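Local coordinates for ankyrin-repeat protein B (PDB 5K34) that acts as an F-box effector hijacking the host ubiquitin-proteasome system, with an ankyrin domain that probably binds partner proteins, at residues Q59-L64 with R104-G109; T47-A52 with Y63-Y68. One frame throughout, in Å; residues are numbered along the deposited sequence.

Contact 1: Q59-L64 with R104-G109; sequences QTANYL and RALIRG. With SO4 (sulfate ion), chain C.
Leu106 reaches from helix 97-112 to Ala61 and Asn62 on helix 58-67, and its side chain carries both halves of the contact. Its CB leaves the backbone toward the facing helix. With chi1 at -79°, CG lies anti to the carbonyl carbon and continues across the gap, coming within 4.3 Å of Asn62 CG. Beyond CG the chain forks. Leu106 CD1 meets the methyl of Ala61, 4.3 Å from Ala61 CB, a loose apolar touch. Leu106 CD2 sits 3.6 Å from Asn62 CG and above the plane of that amide, so the methyl rests over the flat face of the amide group. The nearest CA pair, Asn62 and Leu106, is 7.3 Å apart, and just 122 Å² is buried, evidence of a small contact made by few atoms.

Less than a turn earlier, near the start of helix 58-67, Gln59 points away from helix 97-112. Its NE2 donates to O4 of a sulfate ion, probably from the crystallisation liquor, at 2.9 Å and 152°. Asn21 also bonds to that ion and to Gln59 OE1, which holds the amide between protein and anion.

In the stack of helices, Leu106 also lies on Leu86 of helix 82-91, while Ala61 backs onto Leu49 and Ala52 of helix 48-54; the contact thus joins helix 97-112 to helix 58-67, with helices 82-91 and 48-54 packed beside it.

Contact 2: T47-A52 with Y63-Y68; sequences TPLLAA and YLWRKY
Pro48 O accepts the helical bond from Ala52 N at 2.9 Å and is also touched across the interface by Leu64, whose CD1 lies 3.7 Å from this oxygen. The same methyl approaches the proline ring, with Leu64 CD1 4.1 Å from Pro48 CB, so one branch of the leucine fits against both the carbonyl and the ring at the start of helix 48-54. Trp11, Leu14 and Ala18 of helix 5-19 also touch Pro48.

Thr47, Pro48 and Leu49 match the first three positions of the Thr-Pro-Leu-His signature that opens a helix in many ankyrin repeats; Leu50 stands at the histidine position. As expected of that motif, Thr47 is the N-cap: its OG1 accepts from both Leu49 N and Leu50 N, though both bonds are weak, the latter at 3.4 Å but fairly straight at 164°. The helix segments 48-52 and 63-67 run at 149° with their axes 10.2 Å apart, the near-antiparallel pairing of this fold.

Leu49 places CG anti to its backbone N (chi1 177°), which brings its two methyls close to Leu64 and Trp65. Leu49 CD1 comes 4.5 Å from Leu64 CB, and Leu49 CD2 approaches the six-membered part of the Trp65 indole obliquely, 4.4 Å from Trp65 CE3. At the polar side of the indole, Trp65 NE1 is hydrogen-bonded to Glu113 OE1, which ties the ring to the C-terminal part of the chain.

Both contacts use helix 58-67 and share Tyr63 and Leu64 in their ranges, engaging adjoining, overlapping faces of it. Both are buried, contact 1 with a partly exposed Asn62 at its margin. Contact 2 lies deeper, its centre about 4 Å from the centre of the chain against about 9 Å for contact 1, and buries 190 Å² rather than 122 Å². It is aliphatic and aromatic packing between helices close in sequence, whereas contact 1 joins helices far apart along the chain and sets a methyl against an amide. The centres are about 8 Å apart, and the two contacts touch directly: Ala61 O is 3.6 Å from Leu49 CD1, and Gly109 O is 4.0 Å from Trp65 CZ2.

Contact 1: Q59-L64 with R104-G109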
ATOM      1  N   GLN A  59       5.756  -4.527  -6.559  1.00  6.31           N
ATOM      2  CA  GLN A  59       5.414  -5.963  -6.399  1.00  6.30           C
ATOM      3  C   GLN A  59       4.741  -6.240  -5.030  1.00  6.88           C
ATOM      4  O   GLN A  59       3.752  -6.986  -5.034  1.00  7.10           O
ATOM      5  CB  GLN A  59       6.625  -6.865  -6.591  1.00  7.13           C
ATOM      6  CG  GLN A  59       7.374  -6.655  -7.915  1.00  7.90           C
ATOM      7  CD  GLN A  59       8.594  -5.779  -7.771  1.00  7.56           C
ATOM      8  OE1 GLN A  59       8.514  -4.683  -7.161  1.00  7.81           O
ATOM      9  NE2 GLN A  59       9.736  -6.220  -8.269  1.00  8.42           N
ATOM     10  N   THR A  60       5.179  -5.580  -4.002  1.00  6.29           N
ATOM     11  CA  THR A  60       4.541  -5.711  -2.712  1.00  6.32           C
ATOM     12  C   THR A  60       3.124  -5.109  -2.759  1.00  6.14           C
ATOM     13  O   THR A  60       2.186  -5.664  -2.215  1.00  6.81           O
ATOM     14  CB  THR A  60       5.401  -5.063  -1.621  1.00  6.72           C
ATOM     15  OG1 THR A  60       6.612  -5.815  -1.487  1.00  7.15           O
ATOM     16  CG2 THR A  60       4.685  -5.060  -0.251  1.00  7.50           C
ATOM     17  N   ALA A  61       2.978  -3.963  -3.412  1.00  6.32           N
ATOM     18  CA  ALA A  61       1.643  -3.348  -3.564  1.00  6.24           C
ATOM     19  C   ALA A  61       0.689  -4.286  -4.300  1.00  6.44           C
ATOM     20  O   ALA A  61      -0.461  -4.453  -3.915  1.00  7.09           O
ATOM     21  CB  ALA A  61       1.739  -2.031  -4.311  1.00  7.18           C
ATOM     22  N   ASN A  62       1.173  -4.903  -5.393  1.00  6.74           N
ATOM     23  CA  ASN A  62       0.390  -5.867  -6.146  1.00  7.22           C
ATOM     24  C   ASN A  62      -0.022  -7.049  -5.285  1.00  7.28           C
ATOM     25  O   ASN A  62      -1.186  -7.472  -5.293  1.00  8.19           O
ATOM     26  CB  ASN A  62       1.127  -6.350  -7.389  1.00  8.52           C
ATOM     27  CG  ASN A  62       0.973  -5.440  -8.598  1.00 11.52           C
ATOM     28  OD1 ASN A  62       1.901  -4.685  -9.006  1.00 13.06           O
ATOM     29  ND2 ASN A  62      -0.194  -5.483  -9.196  1.00 12.26           N
ATOM     30  N   TYR A  63       0.924  -7.605  -4.522  1.00  7.16           N
ATOM     31  CA  TYR A  63       0.602  -8.729  -3.643  1.00  7.34           C
ATOM     32  C   TYR A  63      -0.478  -8.345  -2.661  1.00  7.58           C
ATOM     33  O   TYR A  63      -1.446  -9.091  -2.457  1.00  8.37           O
ATOM     34  CB  TYR A  63       1.875  -9.210  -2.934  1.00  7.86           C
ATOM     35  CG  TYR A  63       1.602 -10.229  -1.905  1.00  7.77           C
ATOM     36  CD1 TYR A  63       1.327  -9.866  -0.598  1.00  8.69           C
ATOM     37  CD2 TYR A  63       1.612 -11.606  -2.214  1.00  8.99           C
ATOM     38  CE1 TYR A  63       1.071 -10.812   0.401  1.00  9.88           C
ATOM     39  CE2 TYR A  63       1.336 -12.566  -1.233  1.00  9.98           C
ATOM     40  CZ  TYR A  63       1.080 -12.157   0.054  1.00 10.45           C
ATOM     41  OH  TYR A  63       0.833 -13.120   1.033  1.00 12.28           O
ATOM     42  N   LEU A  64      -0.301  -7.194  -1.995  1.00  7.42           N
ATOM     43  CA  LEU A  64      -1.265  -6.777  -0.982  1.00  7.27           C
ATOM     44  C   LEU A  64      -2.665  -6.584  -1.618  1.00  7.07           C
ATOM     45  O   LEU A  64      -3.673  -7.023  -1.022  1.00  7.63           O
ATOM     46  CB  LEU A  64      -0.789  -5.467  -0.302  1.00  7.53           C
ATOM     47  CG  LEU A  64       0.415  -5.679   0.644  1.00  7.68           C
ATOM     48  CD1 LEU A  64       0.982  -4.327   1.053  1.00  8.16           C
ATOM     49  CD2 LEU A  64       0.045  -6.467   1.892  1.00  9.11           C
ATOM     50  N   ARG A 104       0.312   2.794 -13.825  1.00  9.18           N
ATOM     51  CA  ARG A 104      -0.880   2.761 -14.604  1.00  9.66           C
ATOM     52  C   ARG A 104      -1.643   1.447 -14.456  1.00  8.80           C
ATOM     53  O   ARG A 104      -2.885   1.413 -14.353  1.00  9.49           O
ATOM     54  CB  ARG A 104      -0.507   3.039 -16.072  1.00 13.36           C
ATOM     55  CG  ARG A 104      -0.451   4.501 -16.470  1.00 21.13           C
ATOM     56  CD  ARG A 104      -0.375   4.779 -18.014  1.00 29.35           C
ATOM     57  NE  ARG A 104      -0.239   6.241 -18.280  1.00 36.33           N
ATOM     58  CZ  ARG A 104       0.903   6.916 -18.469  1.00 38.64           C
ATOM     59  NH1 ARG A 104       2.065   6.286 -18.478  1.00 45.19           N
ATOM     60  NH2 ARG A 104       0.881   8.242 -18.674  1.00 39.19           N
ATOM     61  N   ALA A 105      -0.913   0.337 -14.461  1.00  8.47           N
ATOM     62  CA  ALA A 105      -1.539  -0.981 -14.313  1.00  8.41           C
ATOM     63  C   ALA A 105      -2.218  -1.119 -12.935  1.00  7.53           C
ATOM     64  O   ALA A 105      -3.314  -1.708 -12.853  1.00  8.28           O
ATOM     65  CB  ALA A 105      -0.499  -2.066 -14.513  1.00  9.50           C
ATOM     66  N   LEU A 106      -1.590  -0.594 -11.888  1.00  7.16           N
ATOM     67  CA  LEU A 106      -2.198  -0.637 -10.549  1.00  7.79           C
ATOM     68  C   LEU A 106      -3.435   0.278 -10.481  1.00  7.12           C
ATOM     69  O   LEU A 106      -4.446  -0.166  -9.899  1.00  7.77           O
ATOM     70  CB  LEU A 106      -1.172  -0.249  -9.479  1.00  8.46           C
ATOM     71  CG  LEU A 106      -0.194  -1.305  -9.076  1.00  9.89           C
ATOM     72  CD1 LEU A 106       1.040  -0.748  -8.408  1.00 11.42           C
ATOM     73  CD2 LEU A 106      -0.861  -2.328  -8.144  1.00 12.74           C
ATOM     74  N   ILE A 107      -3.378   1.461 -11.046  1.00  7.06           N
ATOM     75  CA  ILE A 107      -4.561   2.325 -11.090  1.00  7.51           C
ATOM     76  C   ILE A 107      -5.701   1.627 -11.785  1.00  7.67           C
ATOM     77  O   ILE A 107      -6.835   1.598 -11.303  1.00  8.03           O
ATOM     78  CB  ILE A 107      -4.268   3.674 -11.758  1.00  7.79           C
ATOM     79  CG1 ILE A 107      -3.267   4.486 -10.917  1.00  8.75           C
ATOM     80  CG2 ILE A 107      -5.568   4.452 -11.970  1.00  8.33           C
ATOM     81  CD1 ILE A 107      -2.648   5.630 -11.663  1.00  8.80           C
ATOM     82  N   ARG A 108      -5.398   1.017 -12.923  1.00  8.03           N
ATOM     83  CA  ARG A 108      -6.411   0.342 -13.702  1.00  9.01           C
ATOM     84  C   ARG A 108      -7.032  -0.783 -12.955  1.00  8.18           C
ATOM     85  O   ARG A 108      -8.273  -0.948 -12.896  1.00  8.89           O
ATOM     86  CB  ARG A 108      -5.786  -0.110 -15.041  1.00 10.93           C
ATOM     87  CG  ARG A 108      -6.819  -0.782 -15.948  1.00 13.58           C
ATOM     88  CD  ARG A 108      -6.183  -1.528 -17.113  1.00 17.43           C
ATOM     89  NE  ARG A 108      -5.372  -2.649 -16.600  1.00 21.78           N
ATOM     90  CZ  ARG A 108      -5.815  -3.752 -15.959  1.00 29.50           C
ATOM     91  NH1 ARG A 108      -7.121  -4.034 -15.728  1.00 25.74           N
ATOM     92  NH2 ARG A 108      -4.902  -4.633 -15.526  1.00 40.14           N
ATOM     93  N   GLY A 109      -6.209  -1.617 -12.327  1.00  8.21           N
ATOM     94  CA  GLY A 109      -6.734  -2.700 -11.569  1.00  7.84           C
ATOM     95  C   GLY A 109      -7.615  -2.212 -10.422  1.00  8.11           C
ATOM     96  O   GLY A 109      -8.716  -2.742 -10.194  1.00  9.31           O
TER
HETATM   97  S   SO4 C 202      13.154  -4.088  -6.524  0.80 20.72           S
HETATM   98  O1  SO4 C 202      14.528  -4.693  -6.620  1.00 23.79           O
HETATM   99  O2  SO4 C 202      12.835  -3.697  -5.065  1.00 22.50           O
HETATM  100  O3  SO4 C 202      13.019  -2.921  -7.445  1.00 25.25           O
HETATM  101  O4  SO4 C 202      12.114  -4.991  -7.089  1.00 18.50           O

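Contact 2: T47-A52 with Y63-Y68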
ATOM      1  N   THR A  47      -2.108   2.621   5.379  1.00  7.44           N
ATOM      2  CA  THR A  47      -1.958   1.157   5.361  1.00  7.07           C
ATOM      3  C   THR A  47      -0.622   0.823   4.701  1.00  6.85           C
ATOM      4  O   THR A  47      -0.014   1.687   4.057  1.00  7.47           O
ATOM      5  CB  THR A  47      -3.057   0.496   4.498  1.00  8.01           C
ATOM      6  OG1 THR A  47      -2.881   0.873   3.128  1.00  8.42           O
ATOM      7  CG2 THR A  47      -4.473   0.857   5.002  1.00  8.63           C
ATOM      8  N   PRO A  48      -0.188  -0.443   4.782  1.00  6.90           N
ATOM      9  CA  PRO A  48       1.020  -0.844   4.085  1.00  7.28           C
ATOM     10  C   PRO A  48       0.856  -0.817   2.581  1.00  6.99           C
ATOM     11  O   PRO A  48       1.862  -0.839   1.860  1.00  7.12           O
ATOM     12  CB  PRO A  48       1.304  -2.263   4.603  1.00  8.69           C
ATOM     13  CG  PRO A  48       0.004  -2.736   5.158  1.00  9.52           C
ATOM     14  CD  PRO A  48      -0.646  -1.470   5.736  1.00  7.96           C
ATOM     15  N   LEU A  49      -0.376  -0.784   2.052  1.00  7.17           N
ATOM     16  CA  LEU A  49      -0.547  -0.589   0.603  1.00  7.21           C
ATOM     17  C   LEU A  49      -0.059   0.795   0.211  1.00  7.25           C
ATOM     18  O   LEU A  49       0.681   0.932  -0.771  1.00  7.31           O
ATOM     19  CB  LEU A  49      -2.007  -0.807   0.215  1.00  7.80           C
ATOM     20  CG  LEU A  49      -2.352  -0.573  -1.260  1.00  7.64           C
ATOM     21  CD1 LEU A  49      -1.497  -1.459  -2.193  1.00  8.59           C
ATOM     22  CD2 LEU A  49      -3.839  -0.819  -1.509  1.00  8.37           C
ATOM     23  N   LEU A  50      -0.415   1.850   0.975  1.00  7.76           N
ATOM     24  CA  LEU A  50       0.138   3.180   0.748  1.00  8.49           C
ATOM     25  C   LEU A  50       1.614   3.223   0.890  1.00  7.98           C
ATOM     26  O   LEU A  50       2.331   3.868   0.115  1.00  8.83           O
ATOM     27  CB  LEU A  50      -0.449   4.226   1.689  1.00 11.54           C
ATOM     28  CG  LEU A  50      -1.790   4.829   1.436  1.00 13.01           C
ATOM     29  CD1 LEU A  50      -1.995   5.996   2.426  1.00 12.49           C
ATOM     30  CD2 LEU A  50      -1.895   5.379  -0.021  1.00 12.76           C
ATOM     31  N   ALA A  51       2.140   2.564   1.937  1.00  7.67           N
ATOM     32  CA  ALA A  51       3.579   2.520   2.171  1.00  7.24           C
ATOM     33  C   ALA A  51       4.301   1.912   0.975  1.00  6.83           C
ATOM     34  O   ALA A  51       5.320   2.452   0.517  1.00  7.39           O
ATOM     35  CB  ALA A  51       3.894   1.754   3.438  1.00  8.05           C
ATOM     36  N   ALA A  52       3.796   0.778   0.472  1.00  6.31           N
ATOM     37  CA  ALA A  52       4.404   0.155  -0.683  1.00  6.28           C
ATOM     38  C   ALA A  52       4.367   1.071  -1.872  1.00  6.30           C
ATOM     39  O   ALA A  52       5.392   1.212  -2.555  1.00  7.01           O
ATOM     40  CB  ALA A  52       3.714  -1.183  -0.976  1.00  6.66           C
ATOM     41  N   TYR A  63       0.924  -7.605  -4.522  1.00  7.16           N
ATOM     42  CA  TYR A  63       0.602  -8.729  -3.643  1.00  7.34           C
ATOM     43  C   TYR A  63      -0.478  -8.345  -2.661  1.00  7.58           C
ATOM     44  O   TYR A  63      -1.446  -9.091  -2.457  1.00  8.37           O
ATOM     45  CB  TYR A  63       1.875  -9.210  -2.934  1.00  7.86           C
ATOM     46  CG  TYR A  63       1.602 -10.229  -1.905  1.00  7.77           C
ATOM     47  CD1 TYR A  63       1.327  -9.866  -0.598  1.00  8.69           C
ATOM     48  CD2 TYR A  63       1.612 -11.606  -2.214  1.00  8.99           C
ATOM     49  CE1 TYR A  63       1.071 -10.812   0.401  1.00  9.88           C
ATOM     50  CE2 TYR A  63       1.336 -12.566  -1.233  1.00  9.98           C
ATOM     51  CZ  TYR A  63       1.080 -12.157   0.054  1.00 10.45           C
ATOM     52  OH  TYR A  63       0.833 -13.120   1.033  1.00 12.28           O
ATOM     53  N   LEU A  64      -0.301  -7.194  -1.995  1.00  7.42           N
ATOM     54  CA  LEU A  64      -1.265  -6.777  -0.982  1.00  7.27           C
ATOM     55  C   LEU A  64      -2.665  -6.584  -1.618  1.00  7.07           C
ATOM     56  O   LEU A  64      -3.673  -7.023  -1.022  1.00  7.63           O
ATOM     57  CB  LEU A  64      -0.789  -5.467  -0.302  1.00  7.53           C
ATOM     58  CG  LEU A  64       0.415  -5.679   0.644  1.00  7.68           C
ATOM     59  CD1 LEU A  64       0.982  -4.327   1.053  1.00  8.16           C
ATOM     60  CD2 LEU A  64       0.045  -6.467   1.892  1.00  9.11           C
ATOM     61  N   TRP A  65      -2.693  -5.901  -2.750  1.00  7.02           N
ATOM     62  CA  TRP A  65      -3.951  -5.643  -3.455  1.00  7.57           C
ATOM     63  C   TRP A  65      -4.638  -6.944  -3.838  1.00  8.03           C
ATOM     64  O   TRP A  65      -5.875  -7.067  -3.700  1.00  8.43           O
ATOM     65  CB  TRP A  65      -3.659  -4.814  -4.709  1.00  8.03           C
ATOM     66  CG  TRP A  65      -4.878  -4.634  -5.573  1.00  7.75           C
ATOM     67  CD1 TRP A  65      -5.111  -5.280  -6.776  1.00  8.61           C
ATOM     68  CD2 TRP A  65      -6.072  -3.921  -5.250  1.00  7.54           C
ATOM     69  NE1 TRP A  65      -6.368  -4.928  -7.236  1.00  8.98           N
ATOM     70  CE2 TRP A  65      -6.978  -4.128  -6.316  1.00  7.92           C
ATOM     71  CE3 TRP A  65      -6.450  -3.089  -4.200  1.00  8.25           C
ATOM     72  CZ2 TRP A  65      -8.257  -3.546  -6.347  1.00  8.68           C
ATOM     73  CZ3 TRP A  65      -7.725  -2.510  -4.230  1.00  8.81           C
ATOM     74  CH2 TRP A  65      -8.598  -2.740  -5.303  1.00  9.23           C
ATOM     75  N   ARG A  66      -3.886  -7.936  -4.274  1.00  8.71           N
ATOM     76  CA  ARG A  66      -4.467  -9.204  -4.739  1.00 10.22           C
ATOM     77  C   ARG A  66      -4.911 -10.074  -3.573  1.00 10.91           C
ATOM     78  O   ARG A  66      -5.970 -10.737  -3.687  1.00 12.67           O
ATOM     79  CB  ARG A  66      -3.417  -9.927  -5.598  1.00 11.86           C
ATOM     80  CG  ARG A  66      -3.909 -11.189  -6.309  1.00 14.91           C
ATOM     81  CD  ARG A  66      -5.123 -10.959  -7.247  1.00 19.26           C
ATOM     82  NE  ARG A  66      -4.839 -10.112  -8.420  1.00 22.79           N
ATOM     83  CZ  ARG A  66      -5.580  -9.058  -8.794  1.00 25.07           C
ATOM     84  NH1 ARG A  66      -6.665  -8.744  -8.104  1.00 25.13           N
ATOM     85  NH2 ARG A  66      -5.214  -8.333  -9.837  1.00 29.16           N
ATOM     86  N   LYS A  67      -4.193 -10.068  -2.468  1.00  9.69           N
ATOM     87  CA  LYS A  67      -4.401 -11.048  -1.405  1.00 10.51           C
ATOM     88  C   LYS A  67      -5.389 -10.575  -0.359  1.00 11.69           C
ATOM     89  O   LYS A  67      -5.996 -11.421   0.345  1.00 14.18           O
ATOM     90  CB  LYS A  67      -3.080 -11.402  -0.752  1.00 13.02           C
ATOM     91  CG  LYS A  67      -2.211 -12.329  -1.631  1.00 20.51           C
ATOM     92  CD  LYS A  67      -2.807 -13.739  -1.793  1.00 28.29           C
ATOM     93  CE  LYS A  67      -2.038 -14.540  -2.819  1.00 31.92           C
ATOM     94  NZ  LYS A  67      -2.807 -15.772  -3.163  1.00 40.17           N
ATOM     95  N   TYR A  68      -5.632  -9.274  -0.235  1.00  9.49           N
ATOM     96  CA  TYR A  68      -6.504  -8.726   0.794  1.00  9.61           C
ATOM     97  C   TYR A  68      -7.476  -7.767   0.171  1.00 10.11           C
ATOM     98  O   TYR A  68      -7.255  -7.274  -0.947  1.00 12.22           O
ATOM     99  CB  TYR A  68      -5.683  -7.957   1.862  1.00 10.19           C
ATOM    100  CG  TYR A  68      -4.699  -8.833   2.585  1.00  9.88           C
ATOM    101  CD1 TYR A  68      -5.091  -9.613   3.695  1.00 11.34           C
ATOM    102  CD2 TYR A  68      -3.391  -8.947   2.125  1.00 10.01           C
ATOM    103  CE1 TYR A  68      -4.159 -10.464   4.336  1.00 11.32           C
ATOM    104  CE2 TYR A  68      -2.468  -9.804   2.729  1.00 10.94           C
ATOM    105  CZ  TYR A  68      -2.883 -10.564   3.818  1.00 10.99           C
ATOM    106  OH  TYR A  68      -1.978 -11.400   4.438  1.00 12.49           O
TER